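Local coordinates for archaeal Sm-like protein AF-Sm2 (Archaeoglobus fulgidus, PDB 1LJO), which assembles into six-membered rings of the Sm family and probably binds RNA, at the interface of chains A and B. Coordinates in Å, arbitrary orientation; residue numbers count along the deposited sequence, not the author numbering. Chains: chain A/B, Archaeal Sm-like protein AF-Sm2.

Contact 1: the interface of chains A and B. Residues chain A 4-7; chain B 35-37, 41-43, 63.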
ATOM      1  N   VAL A   4     -21.358 -14.935  -1.086  1.00 25.64           N
ATOM      2  CA  VAL A   4     -20.653 -14.925  -2.362  1.00 23.81           C
ATOM      3  C   VAL A   4     -19.272 -14.307  -2.172  1.00 21.83           C
ATOM      4  O   VAL A   4     -19.153 -13.152  -1.763  1.00 23.25           O
ATOM      5  CB  VAL A   4     -21.431 -14.108  -3.417  1.00 21.95           C
ATOM      6  CG1 VAL A   4     -20.712 -14.158  -4.759  1.00 23.10           C
ATOM      7  CG2 VAL A   4     -22.840 -14.657  -3.553  1.00 22.74           C
ATOM      8  N   LEU A   5     -18.232 -15.082  -2.462  1.00 18.90           N
ATOM      9  CA  LEU A   5     -16.865 -14.597  -2.314  1.00 20.29           C
ATOM     10  C   LEU A   5     -16.556 -13.474  -3.299  1.00 16.15           C
ATOM     11  O   LEU A   5     -16.990 -13.503  -4.448  1.00 17.31           O
ATOM     12  CB  LEU A   5     -15.870 -15.741  -2.513  1.00 19.85           C
ATOM     13  CG  LEU A   5     -15.882 -16.827  -1.431  1.00 24.33           C
ATOM     14  CD1 LEU A   5     -15.003 -17.995  -1.857  1.00 23.59           C
ATOM     15  CD2 LEU A   5     -15.399 -16.237  -0.109  1.00 24.78           C
ATOM     16  N   PRO A   6     -15.818 -12.450  -2.846  1.00 15.96           N
ATOM     17  CA  PRO A   6     -15.469 -11.336  -3.726  1.00 14.51           C
ATOM     18  C   PRO A   6     -14.824 -11.812  -5.033  1.00 14.71           C
ATOM     19  O   PRO A   6     -15.211 -11.372  -6.111  1.00 13.33           O
ATOM     20  CB  PRO A   6     -14.528 -10.509  -2.861  1.00 14.95           C
ATOM     21  CG  PRO A   6     -15.142 -10.669  -1.497  1.00 12.33           C
ATOM     22  CD  PRO A   6     -15.414 -12.166  -1.455  1.00 15.51           C
ATOM     23  N   ASN A   7     -13.848 -12.713  -4.940  1.00 19.33           N
ATOM     24  CA  ASN A   7     -13.191 -13.230  -6.142  1.00 23.08           C
ATOM     25  C   ASN A   7     -14.203 -13.910  -7.062  1.00 23.25           C
ATOM     26  O   ASN A   7     -14.070 -13.848  -8.285  1.00 22.91           O
ATOM     27  CB  ASN A   7     -12.082 -14.226  -5.779  1.00 23.44           C
ATOM     28  CG  ASN A   7     -10.811 -13.543  -5.304  1.00 25.02           C
ATOM     29  OD1 ASN A   7      -9.873 -14.202  -4.855  1.00 28.45           O
ATOM     30  ND2 ASN A   7     -10.770 -12.222  -5.410  1.00 22.14           N
TER
ATOM     31  N   GLY B  35     -20.408 -10.855   0.982  1.00 14.92           N
ATOM     32  CA  GLY B  35     -19.272 -11.757   0.983  1.00 17.13           C
ATOM     33  C   GLY B  35     -17.969 -11.090   1.378  1.00 14.75           C
ATOM     34  O   GLY B  35     -17.783  -9.891   1.172  1.00 14.72           O
ATOM     35  N   VAL B  36     -17.068 -11.880   1.949  1.00 14.61           N
ATOM     36  CA  VAL B  36     -15.765 -11.395   2.378  1.00 14.03           C
ATOM     37  C   VAL B  36     -14.781 -12.567   2.380  1.00 16.53           C
ATOM     38  O   VAL B  36     -15.196 -13.721   2.492  1.00 17.71           O
ATOM     39  CB  VAL B  36     -15.845 -10.783   3.807  1.00 16.01           C
ATOM     40  CG1 VAL B  36     -16.415 -11.804   4.783  1.00 17.38           C
ATOM     41  CG2 VAL B  36     -14.466 -10.327   4.265  1.00 16.33           C
ATOM     42  N   ASP B  37     -13.490 -12.276   2.221  1.00 17.00           N
ATOM     43  CA  ASP B  37     -12.467 -13.324   2.248  1.00 17.81           C
ATOM     44  C   ASP B  37     -11.387 -12.979   3.269  1.00 18.30           C
ATOM     45  O   ASP B  37     -11.458 -11.938   3.923  1.00 16.80           O
ATOM     46  CB  ASP B  37     -11.836 -13.539   0.866  1.00 17.10           C
ATOM     47  CG  ASP B  37     -11.297 -12.263   0.256  1.00 17.69           C
ATOM     48  OD1 ASP B  37     -10.787 -11.412   1.009  1.00 18.62           O
ATOM     49  OD2 ASP B  37     -11.374 -12.124  -0.988  1.00 17.45           O
ATOM     50  N   ASN B  41     -11.338  -8.621   1.301  1.00 14.05           N
ATOM     51  CA  ASN B  41     -11.942  -8.052   0.104  1.00 14.62           C
ATOM     52  C   ASN B  41     -13.409  -8.093   0.515  1.00 14.43           C
ATOM     53  O   ASN B  41     -13.812  -8.995   1.246  1.00 12.23           O
ATOM     54  CB  ASN B  41     -11.725  -8.948  -1.115  1.00 11.91           C
ATOM     55  CG  ASN B  41     -10.290  -8.942  -1.588  1.00 15.14           C
ATOM     56  OD1 ASN B  41      -9.678  -7.882  -1.711  1.00 11.61           O
ATOM     57  ND2 ASN B  41      -9.743 -10.126  -1.858  1.00 11.10           N
ATOM     58  N   LEU B  42     -14.205  -7.126   0.073  1.00 12.68           N
ATOM     59  CA  LEU B  42     -15.608  -7.099   0.454  1.00 14.27           C
ATOM     60  C   LEU B  42     -16.538  -7.004  -0.747  1.00 14.90           C
ATOM     61  O   LEU B  42     -16.263  -6.283  -1.706  1.00 14.11           O
ATOM     62  CB  LEU B  42     -15.884  -5.901   1.376  1.00 14.12           C
ATOM     63  CG  LEU B  42     -14.971  -5.676   2.584  1.00 15.28           C
ATOM     64  CD1 LEU B  42     -15.310  -4.335   3.222  1.00 14.57           C
ATOM     65  CD2 LEU B  42     -15.126  -6.814   3.588  1.00 15.18           C
ATOM     66  N   TYR B  43     -17.643  -7.737  -0.682  1.00 14.49           N
ATOM     67  CA  TYR B  43     -18.647  -7.692  -1.730  1.00 11.72           C
ATOM     68  C   TYR B  43     -19.931  -7.186  -1.086  1.00 12.35           C
ATOM     69  O   TYR B  43     -20.533  -7.864  -0.254  1.00 12.43           O
ATOM     70  CB  TYR B  43     -18.864  -9.073  -2.360  1.00  8.99           C
ATOM     71  CG  TYR B  43     -20.063  -9.148  -3.291  1.00 12.05           C
ATOM     72  CD1 TYR B  43     -20.424  -8.063  -4.091  1.00 13.25           C
ATOM     73  CD2 TYR B  43     -20.834 -10.306  -3.374  1.00 13.38           C
ATOM     74  CE1 TYR B  43     -21.521  -8.126  -4.945  1.00 17.56           C
ATOM     75  CE2 TYR B  43     -21.933 -10.380  -4.225  1.00 15.44           C
ATOM     76  CZ  TYR B  43     -22.273  -9.286  -5.005  1.00 17.83           C
ATOM     77  OH  TYR B  43     -23.376  -9.339  -5.826  1.00 17.24           O
ATOM     78  N   VAL B  63     -17.475  -4.325  -5.367  1.00 12.59           N
ATOM     79  CA  VAL B  63     -16.459  -5.142  -4.724  1.00 12.70           C
ATOM     80  C   VAL B  63     -15.355  -4.203  -4.251  1.00 12.11           C
ATOM     81  O   VAL B  63     -14.810  -3.427  -5.042  1.00 12.86           O
ATOM     82  CB  VAL B  63     -15.868  -6.175  -5.706  1.00 13.16           C
ATOM     83  CG1 VAL B  63     -14.645  -6.838  -5.092  1.00 12.01           C
ATOM     84  CG2 VAL B  63     -16.929  -7.216  -6.062  1.00 11.50           C
TER
HETATM   85  O   HOH W   1     -12.692 -13.821  -2.650  1.00  7.32           O
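A:Val4 and A:Leu5 run extended past the end of strand 28-36 of the neighbour, at B:Gly35 and B:Val36, before A:Pro6 turns the backbone into helix 6-12. The pyrrolidine ring of A:Pro6 is the main plug, burying 84 Å² against B. A:Pro6 CG approaches the carbonyl O of B:Asn41 at 3.5 Å. Its CB lies against B:Asn41 CB and its CD rests on B:Val36 CA, which wedges the ring between two stretches of B. Beside it, A:Val4 meets the edge rather than the face of the B:Tyr43 ring, with A:Val4 CB 3.8 Å from B:Tyr43 CE2. B:Tyr43 CG stands anti to its backbone N (chi1 170°), which swings the ring towards A:Val4. A:Leu5 extends CD2 towards the carbonyl O of B:Val36. The polar link runs through water: A:Asn7 N, in the first turn of the helix, is 2.8 Å from water 1, which sits 2.7 Å from B:Asp37 OD2. B:Asp37 OD2 also takes B:Asn41 ND2 on its syn lone pair, at 2.7 Å, while the backbone N of B:Asn41 reaches B:Asp37 OD1 from above the carboxylate plane. Together the two bonds fix both the loop and the rotation of the B:Asn41 amide. The nearby helix start may favour the negative charge of B:Asp37. B:Asp37 and B:Asn41 belong to the Sm1 motif, whose asparagine reads the RNA base in related Sm proteins. The contact thus seats the N-terminal helix of one subunit on the next, by packing and a water bridge, behind a probable base-binding loop.

Contact 2: the interface of chains A and B. Residues chain A 7, 10, 39-40, 66-67, 69-70; chain B 41, 63, 65, 67.
B:Arg65 pairs with the edge of A through its backbone, its N giving a nearly straight hydrogen bond to A:Val70 O (3.1 Å, 171° at H). This bond joins the end of strand 62-64 of B to strand 69-74 of A, as in the strand pairing that closes Sm rings. The side chain then bends at chi2 (67°) and passes alongside A:Met40 in the opposite direction, bringing B:Arg65 CD to 3.6 Å from the thioether SD of A:Met40. Beyond it B:Arg65 NE makes a weak hydrogen bond to A:Gly66 O (3.1 Å), and NH2 a second, also weak, to the carbonyl O of A:Tyr39, a poorly ordered residue. An alanine in place of B:Arg65 would probably keep the backbone bond but leave A:Gly66 O without this donor and a gap beside A:Met40 SD where CD packs. On the helix side, A:Val10 and B:Val63 cross at about a right angle, A:Val10 CG2 to B:Val63 CG1 at 3.9 Å, and the bent A:Met40 brings its CE onto the same B:Val63 methyl. At the other end, two copies of one residue meet unequally: B:Asn67 ND2 donates to the backbone O of A:Asn67 (2.7 Å), in its own amide plane and on a carbonyl lone pair. From behind, residues of B itself are likely to assist in placing the guanidinium. B:Asn41 OD1 receives a weak bond from B:Arg65 NH1 (3.0 Å), linking the Sm1 asparagine to the Sm2-motif arginine. B:Asn67, also of that Sm2 motif, holds CG between its backbone N and carbonyl carbon (chi1 63°), and its OD1 lies 3.0 Å above the plane of the B:Arg65 guanidinium, over its centre.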
ATOM      1  N   ASN A   7     -13.848 -12.713  -4.940  1.00 19.33           N
ATOM      2  CA  ASN A   7     -13.191 -13.230  -6.142  1.00 23.08           C
ATOM      3  C   ASN A   7     -14.203 -13.910  -7.062  1.00 23.25           C
ATOM      4  O   ASN A   7     -14.070 -13.848  -8.285  1.00 22.91           O
ATOM      5  CB  ASN A   7     -12.082 -14.226  -5.779  1.00 23.44           C
ATOM      6  CG  ASN A   7     -10.811 -13.543  -5.304  1.00 25.02           C
ATOM      7  OD1 ASN A   7      -9.873 -14.202  -4.855  1.00 28.45           O
ATOM      8  ND2 ASN A   7     -10.770 -12.222  -5.410  1.00 22.14           N
ATOM      9  N   VAL A  10     -16.090 -11.038  -8.835  1.00 13.76           N
ATOM     10  CA  VAL A  10     -15.281 -10.405  -9.874  1.00 15.31           C
ATOM     11  C   VAL A  10     -15.138 -11.288 -11.109  1.00 16.49           C
ATOM     12  O   VAL A  10     -15.198 -10.797 -12.236  1.00 13.31           O
ATOM     13  CB  VAL A  10     -13.869 -10.030  -9.352  1.00 14.85           C
ATOM     14  CG1 VAL A  10     -13.041  -9.409 -10.476  1.00 16.89           C
ATOM     15  CG2 VAL A  10     -13.985  -9.053  -8.188  1.00 13.51           C
ATOM     16  N   TYR A  39      -5.289 -11.916  -7.133  1.00 19.47           N
ATOM     17  CA  TYR A  39      -4.821 -10.704  -6.474  1.00 20.09           C
ATOM     18  C   TYR A  39      -5.625  -9.517  -6.997  1.00 17.99           C
ATOM     19  O   TYR A  39      -5.329  -8.358  -6.697  1.00 16.32           O
ATOM     20  CB  TYR A  39      -3.329 -10.494  -6.741  1.00 28.34           C
ATOM     21  CG  TYR A  39      -2.472 -11.645  -6.267  1.00 36.83           C
ATOM     22  CD1 TYR A  39      -2.315 -12.791  -7.046  1.00 40.12           C
ATOM     23  CD2 TYR A  39      -1.837 -11.599  -5.026  1.00 39.62           C
ATOM     24  CE1 TYR A  39      -1.546 -13.866  -6.600  1.00 42.98           C
ATOM     25  CE2 TYR A  39      -1.068 -12.667  -4.571  1.00 42.48           C
ATOM     26  CZ  TYR A  39      -0.926 -13.795  -5.361  1.00 43.68           C
ATOM     27  OH  TYR A  39      -0.162 -14.849  -4.915  1.00 46.23           O
ATOM     28  N   MET A  40      -6.649  -9.830  -7.781  1.00 16.11           N
ATOM     29  CA  MET A  40      -7.518  -8.827  -8.383  1.00 17.01           C
ATOM     30  C   MET A  40      -6.839  -7.898  -9.388  1.00 17.68           C
ATOM     31  O   MET A  40      -7.246  -6.742  -9.559  1.00 15.78           O
ATOM     32  CB  MET A  40      -8.247  -8.022  -7.299  1.00 19.38           C
ATOM     33  CG  MET A  40      -9.439  -8.794  -6.726  1.00 24.63           C
ATOM     34  SD  MET A  40     -10.492  -7.869  -5.590  1.00 31.38           S
ATOM     35  CE  MET A  40     -10.918  -6.518  -6.582  1.00 16.88           C
ATOM     36  N   GLY A  66      -3.828  -5.004  -9.043  1.00  9.02           N
ATOM     37  CA  GLY A  66      -4.778  -5.339  -7.995  1.00  9.34           C
ATOM     38  C   GLY A  66      -4.699  -4.616  -6.660  1.00 11.68           C
ATOM     39  O   GLY A  66      -5.728  -4.200  -6.123  1.00 13.98           O
ATOM     40  N   ASN A  67      -3.508  -4.448  -6.100  1.00 12.26           N
ATOM     41  CA  ASN A  67      -3.455  -3.786  -4.803  1.00 17.65           C
ATOM     42  C   ASN A  67      -3.757  -2.295  -4.879  1.00 14.32           C
ATOM     43  O   ASN A  67      -3.853  -1.637  -3.852  1.00 14.19           O
ATOM     44  CB  ASN A  67      -2.113  -4.019  -4.104  1.00 24.07           C
ATOM     45  CG  ASN A  67      -0.958  -3.437  -4.858  1.00 26.78           C
ATOM     46  OD1 ASN A  67      -0.552  -3.961  -5.892  1.00 32.41           O
ATOM     47  ND2 ASN A  67      -0.415  -2.337  -4.345  1.00 30.24           N
ATOM     48  N   VAL A  69      -6.400  -1.245  -6.796  1.00 11.13           N
ATOM     49  CA  VAL A  69      -7.810  -1.198  -7.166  1.00 12.90           C
ATOM     50  C   VAL A  69      -8.536  -0.838  -5.876  1.00 12.03           C
ATOM     51  O   VAL A  69      -8.235  -1.396  -4.820  1.00 13.49           O
ATOM     52  CB  VAL A  69      -8.336  -2.576  -7.632  1.00 12.99           C
ATOM     53  CG1 VAL A  69      -9.860  -2.551  -7.705  1.00 10.85           C
ATOM     54  CG2 VAL A  69      -7.759  -2.923  -9.001  1.00 13.91           C
ATOM     55  N   VAL A  70      -9.470   0.102  -5.947  1.00 10.26           N
ATOM     56  CA  VAL A  70     -10.225   0.490  -4.760  1.00  9.03           C
ATOM     57  C   VAL A  70     -11.621  -0.119  -4.787  1.00 10.37           C
ATOM     58  O   VAL A  70     -12.038  -0.805  -3.847  1.00 13.74           O
ATOM     59  CB  VAL A  70     -10.361   2.034  -4.650  1.00 12.59           C
ATOM     60  CG1 VAL A  70     -11.268   2.397  -3.471  1.00 11.93           C
ATOM     61  CG2 VAL A  70      -8.979   2.665  -4.468  1.00 12.95           C
TER
ATOM     62  N   ASN B  41     -11.338  -8.621   1.301  1.00 14.05           N
ATOM     63  CA  ASN B  41     -11.942  -8.052   0.104  1.00 14.62           C
ATOM     64  C   ASN B  41     -13.409  -8.093   0.515  1.00 14.43           C
ATOM     65  O   ASN B  41     -13.812  -8.995   1.246  1.00 12.23           O
ATOM     66  CB  ASN B  41     -11.725  -8.948  -1.115  1.00 11.91           C
ATOM     67  CG  ASN B  41     -10.290  -8.942  -1.588  1.00 15.14           C
ATOM     68  OD1 ASN B  41      -9.678  -7.882  -1.711  1.00 11.61           O
ATOM     69  ND2 ASN B  41      -9.743 -10.126  -1.858  1.00 11.10           N
ATOM     70  N   VAL B  63     -17.475  -4.325  -5.367  1.00 12.59           N
ATOM     71  CA  VAL B  63     -16.459  -5.142  -4.724  1.00 12.70           C
ATOM     72  C   VAL B  63     -15.355  -4.203  -4.251  1.00 12.11           C
ATOM     73  O   VAL B  63     -14.810  -3.427  -5.042  1.00 12.86           O
ATOM     74  CB  VAL B  63     -15.868  -6.175  -5.706  1.00 13.16           C
ATOM     75  CG1 VAL B  63     -14.645  -6.838  -5.092  1.00 12.01           C
ATOM     76  CG2 VAL B  63     -16.929  -7.216  -6.062  1.00 11.50           C
ATOM     77  N   ARG B  65     -11.585  -3.652  -2.611  1.00 12.50           N
ATOM     78  CA  ARG B  65     -10.295  -4.321  -2.472  1.00 12.04           C
ATOM     79  C   ARG B  65      -9.830  -4.262  -1.018  1.00 12.71           C
ATOM     80  O   ARG B  65      -9.693  -3.187  -0.448  1.00  9.50           O
ATOM     81  CB  ARG B  65      -9.259  -3.654  -3.376  1.00 11.52           C
ATOM     82  CG  ARG B  65      -7.913  -4.342  -3.405  1.00 15.06           C
ATOM     83  CD  ARG B  65      -8.017  -5.715  -4.054  1.00 16.75           C
ATOM     84  NE  ARG B  65      -6.712  -6.353  -4.182  1.00 21.45           N
ATOM     85  CZ  ARG B  65      -6.131  -7.077  -3.233  1.00 24.46           C
ATOM     86  NH1 ARG B  65      -6.742  -7.264  -2.069  1.00 27.58           N
ATOM     87  NH2 ARG B  65      -4.938  -7.618  -3.452  1.00 24.35           N
ATOM     88  N   ASN B  67      -6.907  -4.599   0.672  1.00 12.26           N
ATOM     89  CA  ASN B  67      -5.786  -3.809   1.164  1.00 17.65           C
ATOM     90  C   ASN B  67      -6.048  -2.309   1.129  1.00 14.32           C
ATOM     91  O   ASN B  67      -5.235  -1.534   1.613  1.00 14.19           O
ATOM     92  CB  ASN B  67      -4.491  -4.137   0.417  1.00 24.07           C
ATOM     93  CG  ASN B  67      -4.561  -3.800  -1.040  1.00 26.78           C
ATOM     94  OD1 ASN B  67      -5.225  -4.485  -1.814  1.00 32.41           O
ATOM     95  ND2 ASN B  67      -3.874  -2.732  -1.431  1.00 30.24           N
TER

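The C-alpha centres of contact 1 and contact 2 lie about 9 Å apart, and A:Asn7, B:Asn41 and B:Val63 take part in both, making them neighbouring stretches of one subunit boundary. Helix 6-12 of A enters each: its start in contact 1, A:Val10 in contact 2. Contact 1 relies on packing and water, whereas contact 2 adds direct hydrogen bonds. The interface is not an exact two-fold, and different surfaces of the same protein face each other, as suits a closed ring of six copies. B:Asn41 ties this ring assembly to the probable RNA-binding loops.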